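Long-range contacts in enoyl-CoA hydratase subunit II (Geobacillus kaustophilus, PDB 2EJ5), which probably hydrates the double bond of enoyl-CoA thioesters as a member of the crotonase family, in a pathway linked to phenylacetic acid breakdown: residues V48-I53 / Q191-L196; F118-E123 / K178-S183. All coordinates share one frame; numbering follows the deposited sequence.

Contact 1: V48-I53 / Q191-L196; sequences VRCVVI and QFAERL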
loop_
_atom_site.group_PDB
_atom_site.type_symbol
_atom_site.label_atom_id
_atom_site.label_comp_id
_atom_site.label_asym_id
_atom_site.label_seq_id
_atom_site.Cartn_x
_atom_site.Cartn_y
_atom_site.Cartn_z
ATOM N N VAL A 48 -30.342 7.577 -8.776
ATOM C CA VAL A 48 -28.946 8.019 -8.847
ATOM C C VAL A 48 -28.050 6.780 -8.839
ATOM O O VAL A 48 -28.137 5.949 -7.928
ATOM C CB VAL A 48 -28.569 8.985 -7.664
ATOM C CG1 VAL A 48 -27.025 9.287 -7.646
ATOM C CG2 VAL A 48 -29.347 10.288 -7.781
ATOM N N ARG A 49 -27.239 6.622 -9.889
ATOM C CA ARG A 49 -26.339 5.469 -9.988
ATOM C C ARG A 49 -24.863 5.870 -10.033
ATOM O O ARG A 49 -24.005 5.010 -10.049
ATOM C CB ARG A 49 -26.723 4.573 -11.176
ATOM C CG ARG A 49 -28.040 3.768 -10.926
ATOM C CD ARG A 49 -28.588 3.201 -12.215
ATOM N NE ARG A 49 -27.855 2.002 -12.613
ATOM C CZ ARG A 49 -28.024 1.385 -13.773
ATOM N NH1 ARG A 49 -28.897 1.891 -14.673
ATOM N NH2 ARG A 49 -27.301 0.304 -14.057
ATOM N N CYS A 50 -24.578 7.167 -10.076
ATOM C CA CYS A 50 -23.216 7.678 -10.041
ATOM C C CYS A 50 -23.251 9.076 -9.503
ATOM O O CYS A 50 -24.249 9.801 -9.677
ATOM C CB CYS A 50 -22.575 7.705 -11.443
ATOM S SG CYS A 50 -20.759 8.069 -11.487
ATOM N N VAL A 51 -22.180 9.481 -8.849
ATOM C CA VAL A 51 -22.090 10.855 -8.382
ATOM C C VAL A 51 -20.864 11.495 -8.952
ATOM O O VAL A 51 -19.796 10.884 -8.994
ATOM C CB VAL A 51 -22.059 10.969 -6.808
ATOM C CG1 VAL A 51 -21.917 12.435 -6.371
ATOM C CG2 VAL A 51 -23.329 10.385 -6.219
ATOM N N VAL A 52 -20.997 12.738 -9.396
ATOM C CA VAL A 52 -19.829 13.488 -9.823
ATOM C C VAL A 52 -19.685 14.705 -8.942
ATOM O O VAL A 52 -20.612 15.488 -8.809
ATOM C CB VAL A 52 -19.912 13.926 -11.326
ATOM C CG1 VAL A 52 -18.658 14.768 -11.749
ATOM C CG2 VAL A 52 -20.065 12.716 -12.219
ATOM N N ILE A 53 -18.507 14.891 -8.372
ATOM C CA ILE A 53 -18.185 16.147 -7.659
ATOM C C ILE A 53 -17.173 16.928 -8.492
ATOM O O ILE A 53 -16.131 16.396 -8.901
ATOM C CB ILE A 53 -17.589 15.830 -6.254
ATOM C CG1 ILE A 53 -18.557 14.923 -5.490
ATOM C CG2 ILE A 53 -17.143 17.122 -5.541
ATOM C CD1 ILE A 53 -18.162 14.542 -4.028
ATOM N N GLN A 191 -19.100 11.163 -20.237
ATOM C CA GLN A 191 -19.131 9.777 -20.715
ATOM C C GLN A 191 -18.662 8.779 -19.625
ATOM O O GLN A 191 -19.188 7.674 -19.516
ATOM C CB GLN A 191 -18.242 9.618 -21.966
ATOM C CG GLN A 191 -18.732 10.406 -23.210
ATOM C CD GLN A 191 -18.038 9.939 -24.487
ATOM O OE1 GLN A 191 -18.193 10.550 -25.562
ATOM N NE2 GLN A 191 -17.269 8.855 -24.381
ATOM N N PHE A 192 -17.660 9.183 -18.833
ATOM C CA PHE A 192 -17.137 8.319 -17.743
ATOM C C PHE A 192 -18.229 8.119 -16.690
ATOM O O PHE A 192 -18.512 6.998 -16.287
ATOM C CB PHE A 192 -15.854 8.949 -17.136
ATOM C CG PHE A 192 -15.120 8.038 -16.167
ATOM C CD1 PHE A 192 -14.230 7.084 -16.639
ATOM C CD2 PHE A 192 -15.311 8.162 -14.790
ATOM C CE1 PHE A 192 -13.546 6.244 -15.751
ATOM C CE2 PHE A 192 -14.646 7.317 -13.883
ATOM C CZ PHE A 192 -13.762 6.365 -14.361
ATOM N N ALA A 193 -18.866 9.216 -16.267
ATOM C CA ALA A 193 -19.967 9.137 -15.314
ATOM C C ALA A 193 -21.159 8.344 -15.857
ATOM O O ALA A 193 -21.718 7.505 -15.152
ATOM C CB ALA A 193 -20.397 10.532 -14.849
ATOM N N GLU A 194 -21.528 8.558 -17.120
ATOM C CA GLU A 194 -22.632 7.787 -17.655
ATOM C C GLU A 194 -22.264 6.352 -17.797
ATOM O O GLU A 194 -23.066 5.495 -17.504
ATOM C CB GLU A 194 -23.169 8.396 -18.951
ATOM C CG GLU A 194 -23.718 9.814 -18.642
ATOM C CD GLU A 194 -24.407 10.478 -19.814
ATOM O OE1 GLU A 194 -24.171 10.051 -20.981
ATOM O OE2 GLU A 194 -25.155 11.451 -19.539
ATOM N N ARG A 195 -21.018 6.078 -18.156
ATOM C CA ARG A 195 -20.579 4.700 -18.236
ATOM C C ARG A 195 -20.709 3.984 -16.881
ATOM O O ARG A 195 -21.171 2.860 -16.835
ATOM C CB ARG A 195 -19.151 4.631 -18.763
ATOM C CG ARG A 195 -18.473 3.361 -18.429
ATOM C CD ARG A 195 -17.027 3.360 -18.907
ATOM N NE ARG A 195 -16.476 2.006 -18.808
ATOM C CZ ARG A 195 -15.176 1.715 -18.832
ATOM N NH1 ARG A 195 -14.264 2.686 -18.947
ATOM N NH2 ARG A 195 -14.787 0.452 -18.740
ATOM N N LEU A 196 -20.316 4.638 -15.778
ATOM C CA LEU A 196 -20.501 4.046 -14.432
ATOM C C LEU A 196 -21.974 3.924 -14.060
ATOM O O LEU A 196 -22.401 2.907 -13.472
ATOM C CB LEU A 196 -19.817 4.908 -13.385
ATOM C CG LEU A 196 -18.286 4.782 -13.337
ATOM C CD1 LEU A 196 -17.719 5.972 -12.596
ATOM C CD2 LEU A 196 -17.951 3.496 -12.595
HETATM O O HOH W 1 -23.584 2.573 -10.985
#
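Cys50 and Val52 of the strand meet Ala193 and Leu196 of the helix. The strand and helix run roughly antiparallel, their axes 8.1 Å apart at 156°, a close approach for a helix lying on a sheet. Val52 sends CG2, the branch beside its own backbone N, against the methyl of Ala193; CG2 and CB are 3.4 Å apart, tighter than usual van der Waals contact. Alanine suits this spot because it ends at CB and lets the helix come down onto the strand. One strand repeat earlier, Cys50 also points toward the helix. Its SG lies anti to the backbone N (chi1 -170°) and is shared between two helix residues: it reaches CB of Leu196 at 3.8 Å and touches CD1 of the same side chain, while its distance to CB of Ala193 is 4.2 Å. Sulfur, compact and weakly polar, also tolerates the carbonyl O of Ala193 nearby. Beside this apolar patch, at the Arg49 and Leu196 ends of the segments, polar backbone atoms are joined through water 1, which donates to Arg49 O at 2.6 Å and to Leu196 O at 2.8 Å. The guanidinium of Arg49 is engaged away from the helix segment, by Met199 O and Thr201 OG1. Helix 185-197 lies over strand 50-55 and reaches both neighbouring strands, Ala193 touching Val13 of 13-18 and Leu196 touching Val98 of 97-101; Leu196 also packs on Val160 of the second subunit.

Contact 2: F118-E123 / K178-S183; sequences FRLLSE and KVIPLS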
loop_
_atom_site.group_PDB
_atom_site.type_symbol
_atom_site.label_atom_id
_atom_site.label_comp_id
_atom_site.label_asym_id
_atom_site.label_seq_id
_atom_site.Cartn_x
_atom_site.Cartn_y
_atom_site.Cartn_z
ATOM N N PHE A 118 -12.812 7.654 -8.040
ATOM C CA PHE A 118 -12.046 7.937 -9.254
ATOM C C PHE A 118 -11.732 9.419 -9.271
ATOM O O PHE A 118 -12.540 10.225 -8.744
ATOM C CB PHE A 118 -12.879 7.600 -10.502
ATOM C CG PHE A 118 -13.377 6.174 -10.549
ATOM C CD1 PHE A 118 -12.554 5.148 -11.051
ATOM C CD2 PHE A 118 -14.659 5.855 -10.119
ATOM C CE1 PHE A 118 -12.984 3.830 -11.120
ATOM C CE2 PHE A 118 -15.113 4.535 -10.189
ATOM C CZ PHE A 118 -14.273 3.512 -10.699
ATOM N N ARG A 119 -10.583 9.788 -9.853
ATOM C CA ARG A 119 -10.152 11.193 -9.963
ATOM C C ARG A 119 -9.789 11.450 -11.435
ATOM O O ARG A 119 -8.824 10.866 -11.947
ATOM C CB ARG A 119 -8.907 11.487 -9.087
ATOM C CG ARG A 119 -9.195 11.697 -7.551
ATOM C CD ARG A 119 -7.934 11.516 -6.663
ATOM N NE ARG A 119 -7.618 10.099 -6.709
ATOM C CZ ARG A 119 -8.322 9.173 -6.065
ATOM N NH1 ARG A 119 -9.328 9.531 -5.284
ATOM N NH2 ARG A 119 -8.037 7.889 -6.207
ATOM N N LEU A 120 -10.609 12.252 -12.117
ATOM C CA LEU A 120 -10.354 12.618 -13.499
ATOM C C LEU A 120 -9.769 14.005 -13.402
ATOM O O LEU A 120 -10.442 14.918 -12.942
ATOM C CB LEU A 120 -11.668 12.662 -14.313
ATOM C CG LEU A 120 -12.561 11.426 -14.327
ATOM C CD1 LEU A 120 -13.856 11.677 -15.156
ATOM C CD2 LEU A 120 -11.781 10.194 -14.897
ATOM N N LEU A 121 -8.531 14.160 -13.831
ATOM C CA LEU A 121 -7.878 15.448 -13.718
ATOM C C LEU A 121 -7.865 16.108 -15.100
ATOM O O LEU A 121 -7.441 15.504 -16.074
ATOM C CB LEU A 121 -6.461 15.281 -13.210
ATOM C CG LEU A 121 -6.193 15.290 -11.692
ATOM C CD1 LEU A 121 -7.110 14.446 -10.826
ATOM C CD2 LEU A 121 -4.737 14.878 -11.502
ATOM N N SER A 122 -8.354 17.336 -15.162
ATOM C CA SER A 122 -8.175 18.137 -16.358
ATOM C C SER A 122 -6.692 18.404 -16.527
ATOM O O SER A 122 -5.933 18.350 -15.547
ATOM C CB SER A 122 -8.940 19.441 -16.217
ATOM O OG SER A 122 -8.309 20.403 -17.018
ATOM N N GLU A 123 -6.240 18.721 -17.746
ATOM C CA GLU A 123 -4.801 18.931 -17.912
ATOM C C GLU A 123 -4.264 20.124 -17.109
ATOM O O GLU A 123 -3.062 20.224 -16.889
ATOM C CB GLU A 123 -4.375 19.011 -19.387
ATOM C CG GLU A 123 -4.840 20.216 -20.143
ATOM C CD GLU A 123 -4.434 20.161 -21.650
ATOM O OE1 GLU A 123 -3.220 19.943 -21.954
ATOM O OE2 GLU A 123 -5.330 20.347 -22.514
ATOM N N LYS A 178 -7.373 9.357 -14.810
ATOM C CA LYS A 178 -6.820 9.808 -16.084
ATOM C C LYS A 178 -6.675 11.319 -16.114
ATOM O O LYS A 178 -7.246 12.011 -15.277
ATOM C CB LYS A 178 -7.657 9.317 -17.273
ATOM C CG LYS A 178 -9.139 9.538 -17.221
ATOM C CD LYS A 178 -9.776 8.803 -18.413
ATOM C CE LYS A 178 -11.290 8.814 -18.342
ATOM N NZ LYS A 178 -11.925 8.431 -19.640
ATOM N N VAL A 179 -5.886 11.803 -17.071
ATOM C CA VAL A 179 -5.715 13.216 -17.303
ATOM C C VAL A 179 -6.387 13.520 -18.640
ATOM O O VAL A 179 -6.108 12.860 -19.663
ATOM C CB VAL A 179 -4.244 13.589 -17.318
ATOM C CG1 VAL A 179 -4.053 15.087 -17.548
ATOM C CG2 VAL A 179 -3.600 13.173 -15.974
ATOM N N ILE A 180 -7.273 14.510 -18.616
ATOM C CA ILE A 180 -8.121 14.826 -19.761
ATOM C C ILE A 180 -7.738 16.190 -20.344
ATOM O O ILE A 180 -7.571 17.163 -19.600
ATOM C CB ILE A 180 -9.617 14.730 -19.367
ATOM C CG1 ILE A 180 -9.902 13.316 -18.767
ATOM C CG2 ILE A 180 -10.510 15.030 -20.599
ATOM C CD1 ILE A 180 -11.282 13.097 -18.179
ATOM N N PRO A 181 -7.529 16.255 -21.680
ATOM C CA PRO A 181 -7.284 17.551 -22.316
ATOM C C PRO A 181 -8.412 18.533 -22.124
ATOM O O PRO A 181 -9.585 18.145 -22.042
ATOM C CB PRO A 181 -7.100 17.183 -23.808
ATOM C CG PRO A 181 -6.522 15.745 -23.733
ATOM C CD PRO A 181 -7.433 15.147 -22.649
ATOM N N LEU A 182 -8.077 19.811 -22.044
ATOM C CA LEU A 182 -9.119 20.823 -21.825
ATOM C C LEU A 182 -10.290 20.840 -22.842
ATOM O O LEU A 182 -11.450 20.952 -22.455
ATOM C CB LEU A 182 -8.517 22.220 -21.698
ATOM C CG LEU A 182 -9.520 23.307 -21.295
ATOM C CD1 LEU A 182 -10.372 22.844 -20.065
ATOM C CD2 LEU A 182 -8.805 24.635 -20.987
ATOM N N SER A 183 -10.007 20.752 -24.130
ATOM C CA SER A 183 -11.115 20.776 -25.101
ATOM C C SER A 183 -12.085 19.595 -24.927
ATOM O O SER A 183 -13.251 19.685 -25.312
ATOM C CB SER A 183 -10.565 20.786 -26.528
ATOM O OG SER A 183 -9.812 19.625 -26.759
HETATM O O HOH W 2 -7.388 20.940 -25.143
#
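Leu121 is bonded through both its backbone polar atoms to the neighbouring strand: its N donates to Lys178 O at 2.9 Å, and its O accepts from Ile180 N at 2.7 Å. Both bonds are nearly straight, and the same Leu121 O receives a CA-H...O contact from Val179. Farther along, Glu123 N reaches Ile180 O in a weak, bent bond (122°). The strands then give way to loop, where the Glu123 side chain takes over. Its CG sits between the backbone N and the carbonyl carbon (chi1 68°), and from there the extended chain brings OE2 to the N-H of Leu182, accepted at 2.8 Å on the anti side of the carboxylate and 21° out of its plane. A carboxylate suits this exposed loop, since it can pair with a backbone N-H that has left the sheet; water 2 joins Ser183 N to OE2 through a weak second bond. This is parallel pairing at the edge of the larger mixed sheet of this crotonase-family fold, with 178-180 its outermost strand within the chain. On one face Leu120 and Lys178 lie side by side, pointing the same way, CD2 of the leucine 3.6 Å from CG of the lysine. The lysine's extended chain thus serves as an apolar flank, and CB of Leu120 also meets CD1 of Ile180. Helix 185-197 backs this face, with Phe192 against Leu120 and Lys178. On the other face, Leu121 and Val179 pack on helix 167-173, where Ala170 and Ala171 offer small side chains.

In the fold
Contact 1 and contact 2 have centres about 15 Å apart and rest on the same mixed sheet, the first at strand 50-55 and the second at strands 118-122 and 178-180. Along the chain, contact 2 is nested within the loop that contact 1 closes. Strand 178-180 leads through a short connection into helix 185-197, which turns back over the sheet toward strand 50-55. Phe192 and Leu196 join the two regions: the ring of Phe192 meets Phe118 edge-to-face, and Leu196 CD1 lies 3.8 Å from Phe118 CE2. Both contacts also touch the second subunit, so this helix-covered side of the sheet lies next to a subunit interface of the three-chain assembly.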